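Local structure of protein piwi (Drosophila melanogaster, 6KR6) at residues 445-451 and 478-484. The protein binds piRNAs and, in complex with them, represses transposable elements in the germline by directing their transcriptional silencing. Residues are numbered along the deposited sequence.
Sequences WAVIAPQ and PQEFIIY. With HG (mercury (II) ion), chain H.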
loop_
_atom_site.group_PDB
_atom_site.type_symbol
_atom_site.label_atom_id
_atom_site.label_comp_id
_atom_site.label_asym_id
_atom_site.label_seq_id
_atom_site.Cartn_x
_atom_site.Cartn_y
_atom_site.Cartn_z
ATOM N N TRP A 445 21.033 -32.823 -9.023
ATOM C CA TRP A 445 19.666 -32.322 -9.097
ATOM C C TRP A 445 18.870 -33.234 -10.022
ATOM O O TRP A 445 19.412 -34.161 -10.633
ATOM C CB TRP A 445 19.623 -30.854 -9.546
ATOM C CG TRP A 445 20.241 -30.562 -10.886
ATOM C CD1 TRP A 445 21.519 -30.833 -11.277
ATOM C CD2 TRP A 445 19.616 -29.901 -11.997
ATOM N NE1 TRP A 445 21.724 -30.403 -12.564
ATOM C CE2 TRP A 445 20.572 -29.825 -13.029
ATOM C CE3 TRP A 445 18.339 -29.376 -12.221
ATOM C CZ2 TRP A 445 20.293 -29.248 -14.265
ATOM C CZ3 TRP A 445 18.064 -28.800 -13.450
ATOM C CH2 TRP A 445 19.036 -28.743 -14.456
ATOM N N ALA A 446 17.568 -32.975 -10.110
ATOM C CA ALA A 446 16.670 -33.804 -10.900
ATOM C C ALA A 446 15.752 -32.918 -11.727
ATOM O O ALA A 446 15.530 -31.748 -11.409
ATOM C CB ALA A 446 15.838 -34.739 -10.010
ATOM N N VAL A 447 15.219 -33.493 -12.803
ATOM C CA VAL A 447 14.267 -32.815 -13.671
ATOM C C VAL A 447 13.105 -33.763 -13.925
ATOM O O VAL A 447 13.301 -34.860 -14.465
ATOM C CB VAL A 447 14.899 -32.370 -14.998
ATOM C CG1 VAL A 447 13.818 -31.958 -15.971
ATOM C CG2 VAL A 447 15.862 -31.220 -14.764
ATOM N N ILE A 448 11.902 -33.335 -13.542
ATOM C CA ILE A 448 10.677 -34.111 -13.693
ATOM C C ILE A 448 9.851 -33.488 -14.809
ATOM O O ILE A 448 9.574 -32.282 -14.786
ATOM C CB ILE A 448 9.879 -34.160 -12.379
ATOM C CG1 ILE A 448 10.753 -34.703 -11.247
ATOM C CG2 ILE A 448 8.625 -35.003 -12.544
ATOM C CD1 ILE A 448 10.060 -34.746 -9.907
ATOM N N ALA A 449 9.457 -34.307 -15.779
ATOM C CA ALA A 449 8.726 -33.826 -16.944
ATOM C C ALA A 449 7.943 -34.988 -17.535
ATOM O O ALA A 449 8.291 -36.152 -17.309
ATOM C CB ALA A 449 9.682 -33.227 -17.988
ATOM N N PRO A 450 6.877 -34.711 -18.283
ATOM C CA PRO A 450 6.144 -35.792 -18.947
ATOM C C PRO A 450 6.788 -36.173 -20.272
ATOM O O PRO A 450 7.570 -35.425 -20.859
ATOM C CB PRO A 450 4.743 -35.206 -19.155
ATOM C CG PRO A 450 4.894 -33.714 -19.024
ATOM C CD PRO A 450 6.295 -33.392 -18.580
ATOM N N GLN A 451 6.432 -37.374 -20.740
ATOM C CA GLN A 451 7.055 -37.925 -21.940
ATOM C C GLN A 451 6.764 -37.081 -23.174
ATOM O O GLN A 451 7.574 -37.045 -24.109
ATOM C CB GLN A 451 6.586 -39.366 -22.155
ATOM C CG GLN A 451 7.229 -40.067 -23.341
ATOM C CD GLN A 451 6.783 -41.508 -23.479
ATOM O OE1 GLN A 451 6.178 -42.073 -22.569
ATOM N NE2 GLN A 451 7.081 -42.112 -24.624
ATOM N N PRO A 478 21.254 -33.522 -14.990
ATOM C CA PRO A 478 20.373 -33.883 -13.877
ATOM C C PRO A 478 19.854 -35.310 -14.020
ATOM O O PRO A 478 20.176 -36.028 -14.966
ATOM C CB PRO A 478 19.238 -32.864 -13.999
ATOM C CG PRO A 478 19.162 -32.589 -15.461
ATOM C CD PRO A 478 20.579 -32.652 -15.969
ATOM N N GLN A 479 19.029 -35.711 -13.054
ATOM C CA GLN A 479 18.381 -37.015 -13.086
ATOM C C GLN A 479 17.093 -36.931 -13.894
ATOM O O GLN A 479 16.220 -36.106 -13.605
ATOM C CB GLN A 479 18.081 -37.521 -11.675
ATOM C CG GLN A 479 17.397 -38.882 -11.661
ATOM C CD GLN A 479 17.081 -39.374 -10.264
ATOM O OE1 GLN A 479 17.280 -38.659 -9.283
ATOM N NE2 GLN A 479 16.588 -40.603 -10.165
ATOM N N GLU A 480 16.984 -37.793 -14.899
ATOM C CA GLU A 480 15.808 -37.847 -15.754
ATOM C C GLU A 480 14.644 -38.478 -14.996
ATOM O O GLU A 480 14.751 -39.614 -14.521
ATOM C CB GLU A 480 16.147 -38.645 -17.013
ATOM C CG GLU A 480 15.023 -38.832 -18.011
ATOM C CD GLU A 480 15.480 -39.581 -19.254
ATOM O OE1 GLU A 480 16.636 -39.376 -19.682
ATOM O OE2 GLU A 480 14.689 -40.379 -19.800
ATOM N N PHE A 481 13.529 -37.750 -14.877
ATOM C CA PHE A 481 12.315 -38.254 -14.232
ATOM C C PHE A 481 11.156 -38.001 -15.192
ATOM O O PHE A 481 10.477 -36.972 -15.115
ATOM C CB PHE A 481 12.091 -37.592 -12.876
ATOM C CG PHE A 481 12.221 -38.534 -11.713
ATOM C CD1 PHE A 481 11.105 -39.162 -11.186
ATOM C CD2 PHE A 481 13.459 -38.794 -11.148
ATOM C CE1 PHE A 481 11.219 -40.031 -10.117
ATOM C CE2 PHE A 481 13.581 -39.663 -10.080
ATOM C CZ PHE A 481 12.460 -40.282 -9.563
ATOM N N ILE A 482 10.937 -38.946 -16.099
ATOM C CA ILE A 482 9.909 -38.835 -17.124
ATOM C C ILE A 482 8.665 -39.563 -16.637
ATOM O O ILE A 482 8.691 -40.780 -16.413
ATOM C CB ILE A 482 10.393 -39.399 -18.468
ATOM C CG1 ILE A 482 11.630 -38.639 -18.944
ATOM C CG2 ILE A 482 9.287 -39.324 -19.502
ATOM C CD1 ILE A 482 11.458 -37.136 -18.970
ATOM N N ILE A 483 7.584 -38.815 -16.469
ATOM C CA ILE A 483 6.302 -39.374 -16.106
ATOM C C ILE A 483 5.448 -39.499 -17.363
ATOM O O ILE A 483 5.816 -39.041 -18.442
ATOM C CB ILE A 483 5.592 -38.531 -15.020
ATOM C CG1 ILE A 483 5.432 -37.083 -15.487
ATOM C CG2 ILE A 483 6.367 -38.588 -13.714
ATOM C CD1 ILE A 483 4.782 -36.177 -14.462
ATOM N N TYR A 484 4.286 -40.136 -17.222
ATOM C CA TYR A 484 3.389 -40.391 -18.343
ATOM C C TYR A 484 2.282 -39.347 -18.434
ATOM O O TYR A 484 2.144 -38.670 -19.458
ATOM C CB TYR A 484 2.802 -41.803 -18.218
ATOM C CG TYR A 484 3.857 -42.877 -18.091
ATOM C CD1 TYR A 484 5.011 -42.833 -18.865
ATOM C CD2 TYR A 484 3.715 -43.920 -17.185
ATOM C CE1 TYR A 484 5.985 -43.806 -18.751
ATOM C CE2 TYR A 484 4.687 -44.898 -17.063
ATOM C CZ TYR A 484 5.819 -44.836 -17.849
ATOM O OH TYR A 484 6.788 -45.805 -17.732
HETATM HG HG HG H . 16.824 -36.645 -7.481
#
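A mercury ion marks the start of this parallel strand pair: OE1 of Gln-479 reaches it at 2.7 Å, and Cys-498 and Ser-501 complete the site. Also at this end, Pro-478 lies over one face of the Trp-445 indole, a CH-pi contact in which Pro-478 CB stands 3.6 Å from the centroid of the five-membered ring of Trp-445, while Pro-478 CG meets Val-447 CG2 at 3.6 Å. The indole NE1 is hydrogen-bonded to the carbonyl of Arg-476, just before the second strand.

From there the backbones follow the parallel pattern, in which alternate residues of one strand bond to two residues of the other. Val-447 N donates to Gln-479 O and Phe-481 N to Val-447 O, both at 2.9 Å; Ala-449 repeats the arrangement with Phe-481 and Ile-483, and Gln-451 N to Ile-483 O at 2.9 Å closes the ladder. Pro-450, which has no amide hydrogen, falls between these bonding positions, so the ladder passes it uninterrupted. Ile-448 CG1 packs on Phe-481 CB at 3.6 Å, on the face that also carries Ala-446 and Ile-483.

The pair belongs to a right-handed beta-alpha-beta crossover, as expected of the Rossmann-like MID domain of Argonaute proteins. Helix 454-471 makes the connection and covers Val-447 and Ala-449, whereas helix 488-499 packs against Ala-446, Ile-448 and Phe-481 on the other face. Strand 479-483 borders the four-stranded parallel sheet, and strand 446-450 lies inside it, bonded on its far side to strand 506-510.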